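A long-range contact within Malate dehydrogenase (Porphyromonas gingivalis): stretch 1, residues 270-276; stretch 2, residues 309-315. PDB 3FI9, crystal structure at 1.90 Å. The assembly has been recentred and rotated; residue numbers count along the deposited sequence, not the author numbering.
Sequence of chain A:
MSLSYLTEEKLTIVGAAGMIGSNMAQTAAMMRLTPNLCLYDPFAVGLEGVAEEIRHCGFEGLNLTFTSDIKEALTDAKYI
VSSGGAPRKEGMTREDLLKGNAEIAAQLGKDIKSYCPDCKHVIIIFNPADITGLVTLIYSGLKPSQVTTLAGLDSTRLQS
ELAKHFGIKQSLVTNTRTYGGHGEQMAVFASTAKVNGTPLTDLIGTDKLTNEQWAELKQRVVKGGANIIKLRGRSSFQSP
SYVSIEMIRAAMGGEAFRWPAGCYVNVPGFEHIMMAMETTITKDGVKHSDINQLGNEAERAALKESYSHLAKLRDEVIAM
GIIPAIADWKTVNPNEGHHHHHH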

# COMPACT_ATOMS: atom_id res chain seq x y z
N PHE A 270 24.80 6.20 28.67
CA PHE A 270 23.61 5.60 28.03
C PHE A 270 23.79 4.06 27.97
O PHE A 270 24.01 3.50 26.92
CB PHE A 270 23.50 6.19 26.62
CG PHE A 270 23.26 7.68 26.63
CD1 PHE A 270 21.98 8.17 26.81
CD2 PHE A 270 24.32 8.58 26.49
CE1 PHE A 270 21.75 9.55 26.82
CE2 PHE A 270 24.09 9.99 26.50
CZ PHE A 270 22.81 10.46 26.66
N GLU A 271 23.74 3.40 29.12
CA GLU A 271 24.17 2.00 29.16
C GLU A 271 23.02 1.05 28.88
O GLU A 271 21.91 1.29 29.35
CB GLU A 271 24.76 1.72 30.55
CG GLU A 271 25.96 2.62 30.88
CD GLU A 271 25.60 3.96 31.52
OE1 GLU A 271 24.39 4.34 31.63
OE2 GLU A 271 26.57 4.67 31.91
N HIS A 272 23.29 -0.05 28.16
CA HIS A 272 22.36 -1.21 28.15
C HIS A 272 20.93 -0.87 27.80
O HIS A 272 20.01 -1.06 28.60
CB HIS A 272 22.36 -1.89 29.53
CG HIS A 272 23.71 -2.40 29.92
ND1 HIS A 272 24.40 -1.91 31.02
CD2 HIS A 272 24.53 -3.29 29.32
CE1 HIS A 272 25.58 -2.50 31.09
NE2 HIS A 272 25.68 -3.35 30.08
N ILE A 273 20.73 -0.36 26.58
CA ILE A 273 19.41 0.15 26.24
C ILE A 273 19.16 0.06 24.76
O ILE A 273 20.11 -0.13 23.97
CB ILE A 273 19.28 1.65 26.71
CG1 ILE A 273 17.82 2.05 26.84
CG2 ILE A 273 20.08 2.59 25.78
CD1 ILE A 273 17.15 1.41 28.09
N MET A 274 17.90 0.19 24.34
CA MET A 274 17.61 0.40 22.89
C MET A 274 16.97 1.78 22.78
O MET A 274 15.99 2.05 23.50
CB MET A 274 16.56 -0.58 22.38
CG MET A 274 16.86 -2.04 22.61
SD MET A 274 17.80 -2.71 21.19
CE MET A 274 16.57 -2.38 19.91
N MET A 275 17.49 2.62 21.88
CA MET A 275 17.02 4.00 21.70
C MET A 275 17.00 4.32 20.21
O MET A 275 17.80 3.77 19.48
CB MET A 275 18.03 5.00 22.32
CG MET A 275 17.82 5.23 23.78
SD MET A 275 18.74 6.65 24.37
CE MET A 275 20.35 6.21 23.87
N ALA A 276 16.13 5.26 19.80
CA ALA A 276 16.19 5.90 18.49
C ALA A 276 17.48 6.70 18.42
O ALA A 276 17.77 7.49 19.33
CB ALA A 276 14.96 6.86 18.26
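Stretch 2 (309-315) HLAKLRD

The most distinctive feature of this contact is an arginine reaching from a helix to hydrogen-bond the backbone carbonyl at a corner of the other stretch. At His272 the chain turns with phi/psi of 54/62, a left-handed conformation, and the carbonyl there accepts a hydrogen bond from Arg314: NH1 of Arg314 lies 2.9 Å from O of His272, with an N-H...O angle of 161°. The same NH1 is 3.2 Å from O of Glu271, and both carbonyl oxygens lie at the edge of the guanidinium, near its plane. A long side chain with a planar, multiply donating end suits this place. Its chi1 and chi2 are t, extending the chain before chi3 turns to p, and the other part of the guanidinium is held within the helix by a salt bridge, NE of Arg314 to OD1 of Asp315 at 3.0 Å, with NH2 of Arg314 also donating to that oxygen at 3.1 Å.

Stretch 2 is helical throughout, with phi/psi near -65/-40 and backbone bonds such as N of Arg314 to O of Leu310 at 2.9 Å. It runs roughly antiparallel to strand 273-276, at 141° between N-to-C directions, with the axes approaching to 9.0 Å. The closest pair of CA atoms is that of Ile273 and Ala311, 6.9 Å apart; the small alanine side chain adds little bulk here.

Leu310 and Arg314, one helical turn apart, both direct CA-to-CB toward the strand. Ile273 starts sideways, but its end comes nearer, placing CD1 3.8 Å from CB of Leu310 and 4.3 Å from CB of Arg314. Further along the strand, CD1 of Leu310 packs 3.5 Å from CG of Met275. Ile273, Leu310 and Met275 are apolar and buried, as suits packing in the interior. Lys312, by contrast, points away and is exposed, as suits its charge.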

# COMPACT_ATOMS: atom_id res chain seq x y z
N HIS A 309 14.01 7.52 31.49
CA HIS A 309 12.70 6.89 31.49
C HIS A 309 12.77 5.50 30.85
O HIS A 309 12.11 4.55 31.31
CB HIS A 309 11.71 7.76 30.71
CG HIS A 309 10.31 7.25 30.74
ND1 HIS A 309 9.90 6.18 29.98
CD2 HIS A 309 9.22 7.67 31.43
CE1 HIS A 309 8.61 5.96 30.20
NE2 HIS A 309 8.18 6.85 31.07
N LEU A 310 13.58 5.37 29.80
CA LEU A 310 13.71 4.07 29.12
C LEU A 310 14.34 3.03 30.06
O LEU A 310 13.92 1.86 30.08
CB LEU A 310 14.55 4.20 27.85
CG LEU A 310 13.89 5.06 26.76
CD1 LEU A 310 14.76 5.10 25.49
CD2 LEU A 310 12.50 4.56 26.43
N ALA A 311 15.35 3.47 30.80
CA ALA A 311 16.08 2.64 31.75
C ALA A 311 15.18 2.18 32.88
O ALA A 311 15.24 1.03 33.32
CB ALA A 311 17.31 3.41 32.29
N LYS A 312 14.29 3.05 33.34
CA LYS A 312 13.30 2.59 34.30
C LYS A 312 12.37 1.50 33.78
O LYS A 312 12.05 0.54 34.51
CB LYS A 312 12.50 3.75 34.88
CG LYS A 312 13.35 4.55 35.86
CD LYS A 312 12.64 5.83 36.26
CE LYS A 312 11.21 5.55 36.66
NZ LYS A 312 10.73 6.66 37.55
N LEU A 313 11.94 1.61 32.53
CA LEU A 313 11.06 0.59 31.94
C LEU A 313 11.83 -0.73 31.74
O LEU A 313 11.30 -1.81 32.02
CB LEU A 313 10.48 1.06 30.58
CG LEU A 313 9.20 0.36 30.14
CD1 LEU A 313 8.08 0.61 31.18
CD2 LEU A 313 8.75 0.79 28.76
N ARG A 314 13.06 -0.64 31.26
CA ARG A 314 13.91 -1.82 31.14
C ARG A 314 14.00 -2.55 32.48
O ARG A 314 13.87 -3.76 32.52
CB ARG A 314 15.31 -1.43 30.71
CG ARG A 314 16.33 -2.56 30.67
CD ARG A 314 17.75 -1.97 30.78
NE ARG A 314 17.95 -1.27 32.06
CZ ARG A 314 18.87 -0.32 32.26
NH1 ARG A 314 19.66 0.03 31.28
NH2 ARG A 314 18.99 0.28 33.45
N ASP A 315 14.19 -1.81 33.57
CA ASP A 315 14.35 -2.43 34.89
C ASP A 315 13.05 -3.10 35.40
O ASP A 315 13.10 -4.14 36.07
CB ASP A 315 14.90 -1.43 35.92
CG ASP A 315 16.34 -1.00 35.63
OD1 ASP A 315 17.10 -1.72 34.91
OD2 ASP A 315 16.70 0.08 36.15